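Local atomic coordinates of putative regulator (Escherichia coli O6, PDB entry 3HFI), a protein that probably acts as a DNA-binding transcriptional regulator, the part described here being a UTRA domain, a fold that in related regulators binds small-molecule effectors. Residues 26-31 and 55-60; 31-36 and 49-54; 43-48 and 143-148; 106-111 and 132-137. All coordinates share one frame; numbering follows the deposited sequence.

In the fold
All four contacts reach one antiparallel sheet of the UTRA domain, ordered 26-35, 51-60, 65-73, 144-153, 130-139, 105-114. Contacts 1 and 2 are successive lengths of one antiparallel strand pair at an edge of the sheet, share S31, and have centres about 16 Å apart. Helix 38-44 links the strands of that pair, and its end packs on strand 144-153 in contact 3, about 12 Å between centres from contact 2; I46 CD1 touches I52 CG2 there. F148 touches Q136 and E135, and L137 touches K43 and E147, joining contacts 3 and 4, whose centres are about 15 Å apart. Contact 4 holds the other outermost strand, which continues the sheet into the second subunit.

Contact 1: 26-31 and 55-60; sequences TEVITS and LERLRS
I29 and T30, consecutive in the chain, both face E56 across the strand pair, a classic beta bulge in otherwise regular antiparallel pairing. The carbonyl O of E56 takes the N-H of I29 at 2.7 Å and a weak second bond from T30 N at 3.4 Å, while E56 N gives an almost straight bond to T30 O. The extra residue pays with a helix-like backbone (I29 psi -47°), and its CB turns toward 55-60. From there I29 CD1 comes down on L58 CB at 3.6 Å. The methyls I29 CG2 and T30 CG2 both approach the E56 carboxylate, with T30 CG2 3.3 Å from E56 OE1. Ahead of the bulge, E27 and L58 exchange two backbone bonds, and their side chains lie side by side. The face carrying T26, V28 and S31 is met by R59, R57 and L55. T26 CG2 sits at the edge of the R59 guanidinium, in its plane. V28 CG2 rests on the aliphatic R57 CG (3.9 Å), and S31 CB meets L55 CD1 at 3.5 Å. Strand 51-60 is bonded on its other flank to strand 65-73, where R57 NH1 is hydrogen-bonded to N71 OD1. I29 and E56 pack on F122 of helix 117-123, whereas L55 and R57 lean on L91 of helix 91-99.

Contact 2: 31-36 and 49-54; sequences SRIEPA and GQDILY
G49 and A36 close the open end of this strand pair: G49 N bonds to A36 O at 2.8 Å, in the carbonyl plane, at a glycine with positive phi (93°). The carbonyl of Q50 takes A36 N from above its plane. D51 forms a non-hydrogen-bonded pair with P35 and sets its CB 3.6 Å from I33 CG2, the two side chains crossing at about a right angle. I52 and E34 make the next, hydrogen-bonded pair. I52 CG1 stands between the backbone N and the carbonyl carbon (chi1 58°), and CD1 beyond it lies alongside the E34 chain, 3.5 Å from E34 CG. L53, on the other face, touches I33 methyl to methyl, CD1 to CD1 at 3.5 Å. Y54 pairs with R32 by backbone bonds in both directions. The R32 guanidinium lies flat on the Y54 ring, planes 12° apart, with R32 NH2 over the ring centre and CZ 4.0 Å from the centroid, a cation-pi stack. E34 OE1 lies in the guanidinium plane, 2.9 Å from R32 NH2, and is met on its syn side with the donor somewhat out of the carboxylate plane; R32 NE adds a weak bond. E34 OE2 forms a salt bridge with R72 NE, and Y54 OH bonds to E70. Carboxylate at its edge and ring at its face probably restrain the guanidinium's rotation, while E34 probably shares its charge between two arginines.

Contact 3: 43-48 and 143-148; sequences KLRITP and ELPVEF
L44 and K43, at the end of helix 38-44, press on strand 144-153 through side chains, and direct hydrogen bonds between the two segments are absent. The tight part centres on L44 CD2, which pushes against the backbone where V146 joins E147, 3.5 Å from E147 N. V146 and E147 both face V138 there, a classic beta bulge. K43 CG lies over one face of the F148 ring, offset toward the rim, 4.0 Å from its centroid and 13° off the ring normal, in a CH-pi contact; the bend of the lysine chain at chi2 (-67°) carries CD along to F148 CE1. P145 CG lies 3.6 Å from K43 O and also close to L44 O. A water joins the backbones beside it: the water O lies 2.6 Å from L44 O and also bonds to P145 O. The looser, more exposed side begins at R45, whose positive phi belongs to a Schellman motif ending the helix. Its extended arm crosses P145 at about a right angle, one guanidinium face toward P145 CG, and R45 NH1 comes only within 3.9 Å of E143 CA. The charges themselves do not meet: E143 OE2 is 6.8 Å from R45 NH1. Around the contact, F148 also touches V40 of helix 38-44 and E135, R45 and P145 share F139, and L44 reaches I52. L44 and the following R45 thus touch strands 51-60, 144-153 and 130-139.

Contact 4: 106-111 and 132-137; sequences SESRYA and LHLEQL
Q136 reaches past S108 and S106 toward the second subunit. Q136 CB sits 3.9 Å from the carbonyl O of E107, E107 O. CG, anti to the backbone N (chi1 -178°), comes closer to it, and Q136 CG is 3.7 Å from S108 OG. The chain stays extended, which brings Q136 CD to 3.9 Å from S106 OG. At the tip, Q136 NE2 lies 3.5 Å from both S106 OG and S108 OG, contacts rather than bonds; its hydrogen bond goes to the carbonyl O of Y159 of the second subunit, and OE1 accepts from N of G161 of that subunit. The backbones are joined by three hydrogen-bonded pairs, E107 with L137, R109 with E135 and A111 with H133, each closed by two N-H...O bonds. On the face opposite Q136, R109 and E135 run side by side, but their salt bridge is long, R109 NH1 to E135 OE1 at 3.7 Å, with the flat groups turned 68° apart. E135 OE2 bonds to Y39 OH. Y110 packs CB on L132 CD1 at 4.2 Å, and its OH makes a weak bond to S106 OG of the second subunit. Residues 106-109 also pair antiparallel with a strand of that chain. Q136, S106 and Y110 thus turn polar ends to the second subunit, with both amide atoms of Q136 satisfied there, whereas the R109-E135 pair is probably a weak electrostatic link.

Contact 1: 26-31 and 55-60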
# COMPACT_ATOMS: atom_id res chain seq x y z
N THR A 26 14.43 9.22 -3.24
CA THR A 26 13.33 10.14 -3.37
C THR A 26 13.88 11.56 -3.18
O THR A 26 14.60 11.83 -2.21
CB THR A 26 12.17 9.78 -2.43
OG1 THR A 26 11.96 10.82 -1.46
CG2 THR A 26 12.42 8.44 -1.75
N GLU A 27 13.58 12.45 -4.13
CA GLU A 27 13.98 13.88 -4.05
C GLU A 27 12.76 14.82 -4.01
O GLU A 27 11.82 14.63 -4.77
CB GLU A 27 14.84 14.25 -5.25
CG GLU A 27 14.15 14.00 -6.58
CD GLU A 27 15.09 13.49 -7.65
OE1 GLU A 27 15.97 14.29 -8.06
OE2 GLU A 27 14.95 12.31 -8.09
N VAL A 28 12.79 15.83 -3.14
CA VAL A 28 11.71 16.81 -3.06
C VAL A 28 11.87 17.75 -4.23
O VAL A 28 12.93 18.28 -4.44
CB VAL A 28 11.69 17.57 -1.71
CG1 VAL A 28 10.66 18.69 -1.73
CG2 VAL A 28 11.29 16.60 -0.57
N ILE A 29 10.84 17.88 -5.05
CA ILE A 29 10.83 18.80 -6.19
C ILE A 29 10.35 20.16 -5.68
O ILE A 29 10.93 21.20 -5.96
CB ILE A 29 9.87 18.29 -7.29
CG1 ILE A 29 10.46 17.03 -7.95
CG2 ILE A 29 9.63 19.34 -8.32
CD1 ILE A 29 9.44 16.18 -8.76
N THR A 30 9.28 20.14 -4.92
CA THR A 30 8.69 21.37 -4.47
C THR A 30 7.83 21.15 -3.26
O THR A 30 7.37 20.03 -2.99
CB THR A 30 7.91 22.11 -5.62
OG1 THR A 30 7.84 23.49 -5.30
CG2 THR A 30 6.54 21.60 -5.83
N SER A 31 7.68 22.23 -2.50
CA SER A 31 6.68 22.26 -1.45
C SER A 31 5.96 23.58 -1.30
O SER A 31 6.42 24.58 -1.72
CB SER A 31 7.28 21.81 -0.12
OG SER A 31 8.16 22.72 0.42
N LEU A 55 3.63 18.55 -0.75
CA LEU A 55 4.99 18.12 -1.06
C LEU A 55 4.94 17.36 -2.36
O LEU A 55 4.14 16.42 -2.49
CB LEU A 55 5.47 17.17 0.00
CG LEU A 55 6.58 17.37 0.95
CD1 LEU A 55 6.59 18.79 1.58
CD2 LEU A 55 6.50 16.22 1.98
N GLU A 56 5.80 17.71 -3.30
CA GLU A 56 5.94 16.92 -4.51
C GLU A 56 7.31 16.26 -4.50
O GLU A 56 8.35 16.94 -4.37
CB GLU A 56 5.81 17.84 -5.73
CG GLU A 56 5.64 17.16 -7.06
CD GLU A 56 5.41 18.21 -8.21
OE1 GLU A 56 6.01 19.32 -8.19
OE2 GLU A 56 4.62 17.91 -9.13
N ARG A 57 7.31 14.94 -4.66
CA ARG A 57 8.49 14.09 -4.49
C ARG A 57 8.61 13.13 -5.65
O ARG A 57 7.61 12.58 -6.11
CB ARG A 57 8.38 13.33 -3.18
CG ARG A 57 8.59 14.24 -1.99
CD ARG A 57 7.82 13.77 -0.81
NE ARG A 57 8.48 12.62 -0.26
CZ ARG A 57 7.91 11.44 -0.03
NH1 ARG A 57 6.63 11.15 -0.28
NH2 ARG A 57 8.67 10.49 0.48
N LEU A 58 9.84 12.97 -6.15
CA LEU A 58 10.08 12.13 -7.30
C LEU A 58 10.91 10.98 -6.78
O LEU A 58 11.97 11.17 -6.20
CB LEU A 58 10.81 12.88 -8.42
CG LEU A 58 11.04 12.12 -9.74
CD1 LEU A 58 9.76 11.97 -10.54
CD2 LEU A 58 12.09 12.82 -10.58
N ARG A 59 10.39 9.78 -6.94
CA ARG A 59 11.06 8.62 -6.41
C ARG A 59 11.67 7.90 -7.57
O ARG A 59 10.96 7.58 -8.52
CB ARG A 59 10.10 7.69 -5.74
CG ARG A 59 10.67 6.30 -5.58
CD ARG A 59 10.00 5.62 -4.43
NE ARG A 59 10.16 6.46 -3.25
CZ ARG A 59 9.35 6.46 -2.20
NH1 ARG A 59 8.29 5.65 -2.15
NH2 ARG A 59 9.59 7.29 -1.19
N SER A 60 12.97 7.66 -7.50
CA SER A 60 13.66 6.86 -8.51
C SER A 60 14.25 5.58 -7.90
O SER A 60 14.75 5.54 -6.76
CB SER A 60 14.69 7.69 -9.28
OG SER A 60 15.48 8.49 -8.42

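Contact 2: 31-36 and 49-54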
# COMPACT_ATOMS: atom_id res chain seq x y z
N SER A 31 7.68 22.23 -2.50
CA SER A 31 6.68 22.26 -1.45
C SER A 31 5.96 23.58 -1.30
O SER A 31 6.42 24.58 -1.72
CB SER A 31 7.28 21.81 -0.12
OG SER A 31 8.16 22.72 0.42
N ARG A 32 4.84 23.57 -0.60
CA ARG A 32 3.98 24.73 -0.56
C ARG A 32 3.01 24.57 0.58
O ARG A 32 2.59 23.44 0.84
CB ARG A 32 3.10 24.65 -1.79
CG ARG A 32 2.80 25.87 -2.40
CD ARG A 32 2.42 25.58 -3.87
NE ARG A 32 1.33 24.59 -4.04
CZ ARG A 32 1.28 23.71 -5.06
NH1 ARG A 32 2.29 23.66 -5.94
NH2 ARG A 32 0.26 22.83 -5.16
N ILE A 33 2.65 25.67 1.24
CA ILE A 33 1.54 25.66 2.20
C ILE A 33 0.36 26.15 1.37
O ILE A 33 0.48 27.19 0.72
CB ILE A 33 1.74 26.63 3.37
CG1 ILE A 33 2.99 26.26 4.20
CG2 ILE A 33 0.51 26.69 4.25
CD1 ILE A 33 3.00 24.84 4.55
N GLU A 34 -0.74 25.42 1.32
CA GLU A 34 -1.84 25.92 0.54
C GLU A 34 -3.16 25.65 1.28
O GLU A 34 -3.21 24.73 2.07
CB GLU A 34 -1.86 25.20 -0.83
CG GLU A 34 -2.05 23.70 -0.69
CD GLU A 34 -2.17 22.90 -2.06
OE1 GLU A 34 -1.63 23.36 -3.09
OE2 GLU A 34 -2.80 21.80 -2.06
N PRO A 35 -4.22 26.43 0.97
CA PRO A 35 -5.52 26.12 1.55
C PRO A 35 -6.03 24.79 1.02
O PRO A 35 -5.92 24.55 -0.18
CB PRO A 35 -6.42 27.29 1.13
CG PRO A 35 -5.47 28.37 0.64
CD PRO A 35 -4.24 27.63 0.11
N ALA A 36 -6.51 23.91 1.89
CA ALA A 36 -7.15 22.65 1.46
C ALA A 36 -8.38 22.93 0.60
O ALA A 36 -9.26 23.71 1.00
CB ALA A 36 -7.52 21.83 2.62
N GLY A 49 -10.32 25.16 3.19
CA GLY A 49 -9.51 26.39 3.33
C GLY A 49 -8.39 26.34 4.38
O GLY A 49 -7.50 27.25 4.44
N GLN A 50 -8.41 25.32 5.21
CA GLN A 50 -7.39 25.19 6.22
C GLN A 50 -6.05 24.91 5.57
O GLN A 50 -5.98 24.10 4.69
CB GLN A 50 -7.71 24.02 7.11
CG GLN A 50 -6.80 23.97 8.27
CD GLN A 50 -7.30 23.06 9.31
OE1 GLN A 50 -8.27 23.40 9.98
NE2 GLN A 50 -6.65 21.91 9.50
N ASP A 51 -4.99 25.60 6.00
CA ASP A 51 -3.68 25.40 5.40
C ASP A 51 -3.17 24.00 5.59
O ASP A 51 -3.33 23.37 6.63
CB ASP A 51 -2.69 26.43 5.95
CG ASP A 51 -2.80 27.78 5.29
OD1 ASP A 51 -3.44 27.92 4.23
OD2 ASP A 51 -2.17 28.72 5.80
N ILE A 52 -2.69 23.41 4.50
CA ILE A 52 -2.04 22.13 4.55
C ILE A 52 -0.70 22.28 3.88
O ILE A 52 -0.45 23.28 3.16
CB ILE A 52 -2.90 21.01 3.91
CG1 ILE A 52 -3.29 21.29 2.42
CG2 ILE A 52 -4.15 20.73 4.80
CD1 ILE A 52 -2.19 20.94 1.38
N LEU A 53 0.19 21.32 4.13
CA LEU A 53 1.49 21.25 3.44
C LEU A 53 1.43 20.35 2.17
O LEU A 53 1.00 19.19 2.24
CB LEU A 53 2.57 20.71 4.40
CG LEU A 53 4.01 20.51 3.86
CD1 LEU A 53 4.53 21.86 3.41
CD2 LEU A 53 4.89 19.87 4.95
N TYR A 54 1.81 20.88 1.01
CA TYR A 54 1.83 20.14 -0.20
C TYR A 54 3.31 19.81 -0.45
O TYR A 54 4.14 20.67 -0.33
CB TYR A 54 1.32 20.98 -1.33
CG TYR A 54 1.61 20.41 -2.70
CD1 TYR A 54 0.70 19.54 -3.33
CD2 TYR A 54 2.75 20.76 -3.39
CE1 TYR A 54 0.93 19.05 -4.60
CE2 TYR A 54 3.01 20.25 -4.69
CZ TYR A 54 2.08 19.40 -5.27
OH TYR A 54 2.33 18.83 -6.52

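Contact 3: 43-48 and 143-148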
# COMPACT_ATOMS: atom_id res chain seq x y z
N LYS A 43 -11.46 14.58 2.31
CA LYS A 43 -10.59 13.43 2.58
C LYS A 43 -9.92 13.51 3.93
O LYS A 43 -9.89 12.55 4.68
CB LYS A 43 -9.53 13.37 1.51
CG LYS A 43 -10.12 13.13 0.12
CD LYS A 43 -10.68 11.75 0.08
CE LYS A 43 -11.22 11.42 -1.26
NZ LYS A 43 -11.55 9.98 -1.21
N LEU A 44 -9.32 14.66 4.26
CA LEU A 44 -8.58 14.79 5.50
C LEU A 44 -9.47 15.11 6.71
O LEU A 44 -8.99 15.17 7.84
CB LEU A 44 -7.53 15.86 5.33
CG LEU A 44 -6.26 15.56 4.51
CD1 LEU A 44 -5.43 16.82 4.37
CD2 LEU A 44 -5.44 14.46 5.18
N ARG A 45 -10.76 15.27 6.49
CA ARG A 45 -11.70 15.68 7.54
C ARG A 45 -11.28 16.94 8.24
O ARG A 45 -11.20 17.00 9.46
CB ARG A 45 -11.94 14.52 8.52
CG ARG A 45 -12.34 13.29 7.73
CD ARG A 45 -12.78 12.09 8.52
NE ARG A 45 -12.66 10.92 7.63
CZ ARG A 45 -12.77 9.63 7.98
NH1 ARG A 45 -13.03 9.28 9.25
NH2 ARG A 45 -12.64 8.69 7.02
N ILE A 46 -11.00 17.97 7.44
CA ILE A 46 -10.67 19.29 7.96
C ILE A 46 -11.59 20.31 7.29
O ILE A 46 -12.27 19.97 6.34
CB ILE A 46 -9.18 19.65 7.76
CG1 ILE A 46 -8.80 19.67 6.28
CG2 ILE A 46 -8.29 18.69 8.54
CD1 ILE A 46 -7.30 20.12 6.05
N THR A 47 -11.57 21.55 7.78
CA THR A 47 -12.40 22.62 7.23
C THR A 47 -11.79 23.04 5.90
O THR A 47 -10.60 23.27 5.80
CB THR A 47 -12.50 23.78 8.21
OG1 THR A 47 -12.94 23.25 9.47
CG2 THR A 47 -13.45 24.89 7.73
N PRO A 48 -12.60 23.09 4.84
CA PRO A 48 -12.14 23.66 3.60
C PRO A 48 -11.44 24.98 3.87
O PRO A 48 -11.92 25.84 4.65
CB PRO A 48 -13.44 23.94 2.85
CG PRO A 48 -14.44 22.78 3.38
CD PRO A 48 -14.00 22.58 4.81
N GLU A 143 -10.56 7.57 12.90
CA GLU A 143 -11.24 8.84 12.73
C GLU A 143 -10.34 10.04 12.50
O GLU A 143 -10.82 11.14 12.47
CB GLU A 143 -12.07 9.13 13.99
CG GLU A 143 -13.21 8.14 14.23
CD GLU A 143 -12.96 7.16 15.40
OE1 GLU A 143 -12.98 7.64 16.56
OE2 GLU A 143 -12.78 5.93 15.17
N LEU A 144 -9.04 9.83 12.34
CA LEU A 144 -8.09 10.90 12.22
C LEU A 144 -7.12 10.67 11.05
O LEU A 144 -6.03 10.14 11.22
CB LEU A 144 -7.32 11.00 13.54
CG LEU A 144 -6.41 12.15 13.87
CD1 LEU A 144 -7.18 13.49 13.77
CD2 LEU A 144 -5.90 11.88 15.34
N PRO A 145 -7.49 11.11 9.84
CA PRO A 145 -6.58 11.16 8.71
C PRO A 145 -5.46 12.15 8.96
O PRO A 145 -5.63 13.09 9.74
CB PRO A 145 -7.49 11.62 7.54
CG PRO A 145 -8.83 11.50 8.01
CD PRO A 145 -8.77 11.72 9.49
N VAL A 146 -4.29 11.90 8.38
CA VAL A 146 -3.16 12.82 8.50
C VAL A 146 -2.62 13.25 7.13
O VAL A 146 -2.08 14.36 7.00
CB VAL A 146 -2.03 12.29 9.36
CG1 VAL A 146 -1.40 10.99 8.81
CG2 VAL A 146 -0.94 13.40 9.54
N GLU A 147 -2.76 12.41 6.11
CA GLU A 147 -2.12 12.69 4.83
C GLU A 147 -2.92 12.10 3.72
O GLU A 147 -3.51 11.02 3.90
CB GLU A 147 -0.68 12.15 4.80
CG GLU A 147 0.17 12.55 3.58
CD GLU A 147 0.03 11.62 2.40
OE1 GLU A 147 -0.17 10.40 2.61
OE2 GLU A 147 0.16 12.08 1.25
N PHE A 148 -2.97 12.82 2.59
CA PHE A 148 -3.72 12.44 1.37
C PHE A 148 -2.76 12.60 0.20
O PHE A 148 -2.33 13.72 -0.12
CB PHE A 148 -4.97 13.33 1.17
CG PHE A 148 -5.74 12.99 -0.06
CD1 PHE A 148 -6.29 11.73 -0.23
CD2 PHE A 148 -5.89 13.91 -1.08
CE1 PHE A 148 -6.97 11.40 -1.35
CE2 PHE A 148 -6.58 13.57 -2.26
CZ PHE A 148 -7.12 12.36 -2.37
O HOH W 1 -6.98 15.43 9.43

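Contact 4: 106-111 and 132-137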
# COMPACT_ATOMS: atom_id res chain seq x y z
N SER A 106 -4.48 2.85 6.15
CA SER A 106 -4.22 3.31 4.80
C SER A 106 -5.41 2.86 3.96
O SER A 106 -5.84 1.71 4.10
CB SER A 106 -3.09 2.44 4.22
OG SER A 106 -2.27 3.31 3.71
N GLU A 107 -5.83 3.67 2.98
CA GLU A 107 -6.78 3.23 1.99
C GLU A 107 -6.21 3.73 0.67
O GLU A 107 -5.79 4.86 0.61
CB GLU A 107 -8.12 3.95 2.18
CG GLU A 107 -8.89 3.55 3.38
CD GLU A 107 -10.16 4.40 3.62
OE1 GLU A 107 -10.32 5.53 3.08
OE2 GLU A 107 -10.99 3.94 4.42
N SER A 108 -6.28 2.94 -0.39
CA SER A 108 -5.89 3.42 -1.67
C SER A 108 -6.96 3.11 -2.67
O SER A 108 -7.64 2.10 -2.58
CB SER A 108 -4.61 2.71 -2.11
OG SER A 108 -3.59 2.82 -1.16
N ARG A 109 -6.98 3.90 -3.73
CA ARG A 109 -7.92 3.77 -4.83
C ARG A 109 -7.12 3.92 -6.08
O ARG A 109 -6.31 4.83 -6.17
CB ARG A 109 -8.92 4.88 -4.70
CG ARG A 109 -10.05 4.82 -5.67
CD ARG A 109 -10.99 5.92 -5.22
NE ARG A 109 -12.14 6.15 -6.09
CZ ARG A 109 -12.93 7.23 -6.01
NH1 ARG A 109 -12.68 8.19 -5.09
NH2 ARG A 109 -13.98 7.37 -6.85
N TYR A 110 -7.23 2.98 -6.98
CA TYR A 110 -6.39 2.92 -8.14
C TYR A 110 -7.21 3.25 -9.41
O TYR A 110 -8.30 2.73 -9.59
CB TYR A 110 -5.77 1.52 -8.28
CG TYR A 110 -5.04 1.01 -7.05
CD1 TYR A 110 -3.67 1.19 -6.88
CD2 TYR A 110 -5.73 0.34 -6.05
CE1 TYR A 110 -3.00 0.71 -5.71
CE2 TYR A 110 -5.08 -0.16 -4.91
CZ TYR A 110 -3.72 0.05 -4.73
OH TYR A 110 -3.12 -0.45 -3.59
N ALA A 111 -6.63 4.04 -10.30
CA ALA A 111 -7.33 4.52 -11.51
C ALA A 111 -6.34 4.72 -12.67
O ALA A 111 -5.19 5.05 -12.43
CB ALA A 111 -8.06 5.83 -11.21
N LEU A 132 -0.64 4.62 -14.09
CA LEU A 132 -1.46 4.22 -12.96
C LEU A 132 -1.49 5.38 -11.98
O LEU A 132 -0.46 5.92 -11.56
CB LEU A 132 -0.96 2.94 -12.28
CG LEU A 132 -1.81 2.53 -11.06
CD1 LEU A 132 -3.11 1.79 -11.51
CD2 LEU A 132 -1.02 1.65 -10.10
N HIS A 133 -2.70 5.78 -11.63
CA HIS A 133 -2.88 6.81 -10.64
C HIS A 133 -3.44 6.16 -9.37
O HIS A 133 -4.40 5.40 -9.42
CB HIS A 133 -3.82 7.88 -11.15
CG HIS A 133 -4.18 8.89 -10.13
ND1 HIS A 133 -3.26 9.77 -9.60
CD2 HIS A 133 -5.37 9.22 -9.58
CE1 HIS A 133 -3.85 10.57 -8.74
NE2 HIS A 133 -5.13 10.27 -8.71
N LEU A 134 -2.84 6.50 -8.25
CA LEU A 134 -3.30 6.07 -6.94
C LEU A 134 -3.65 7.28 -6.10
O LEU A 134 -2.90 8.28 -6.11
CB LEU A 134 -2.17 5.33 -6.33
CG LEU A 134 -2.27 4.69 -5.00
CD1 LEU A 134 -2.00 3.26 -5.38
CD2 LEU A 134 -1.19 5.22 -4.07
N GLU A 135 -4.80 7.25 -5.43
CA GLU A 135 -5.06 8.18 -4.31
C GLU A 135 -4.96 7.37 -3.05
O GLU A 135 -5.59 6.34 -2.95
CB GLU A 135 -6.47 8.75 -4.31
CG GLU A 135 -6.82 9.67 -5.41
CD GLU A 135 -8.29 10.15 -5.29
OE1 GLU A 135 -9.16 9.37 -4.88
OE2 GLU A 135 -8.58 11.29 -5.57
N GLN A 136 -4.24 7.86 -2.05
CA GLN A 136 -4.06 7.14 -0.83
C GLN A 136 -4.31 8.04 0.35
O GLN A 136 -3.77 9.15 0.43
CB GLN A 136 -2.62 6.67 -0.74
CG GLN A 136 -2.37 5.84 0.52
CD GLN A 136 -0.97 5.38 0.63
OE1 GLN A 136 -0.02 6.21 0.75
NE2 GLN A 136 -0.77 4.03 0.58
N LEU A 137 -5.12 7.57 1.27
CA LEU A 137 -5.43 8.31 2.48
C LEU A 137 -4.77 7.54 3.61
O LEU A 137 -4.99 6.37 3.73
CB LEU A 137 -6.96 8.42 2.65
CG LEU A 137 -7.51 9.38 3.70
CD1 LEU A 137 -6.93 10.78 3.58
CD2 LEU A 137 -9.04 9.43 3.68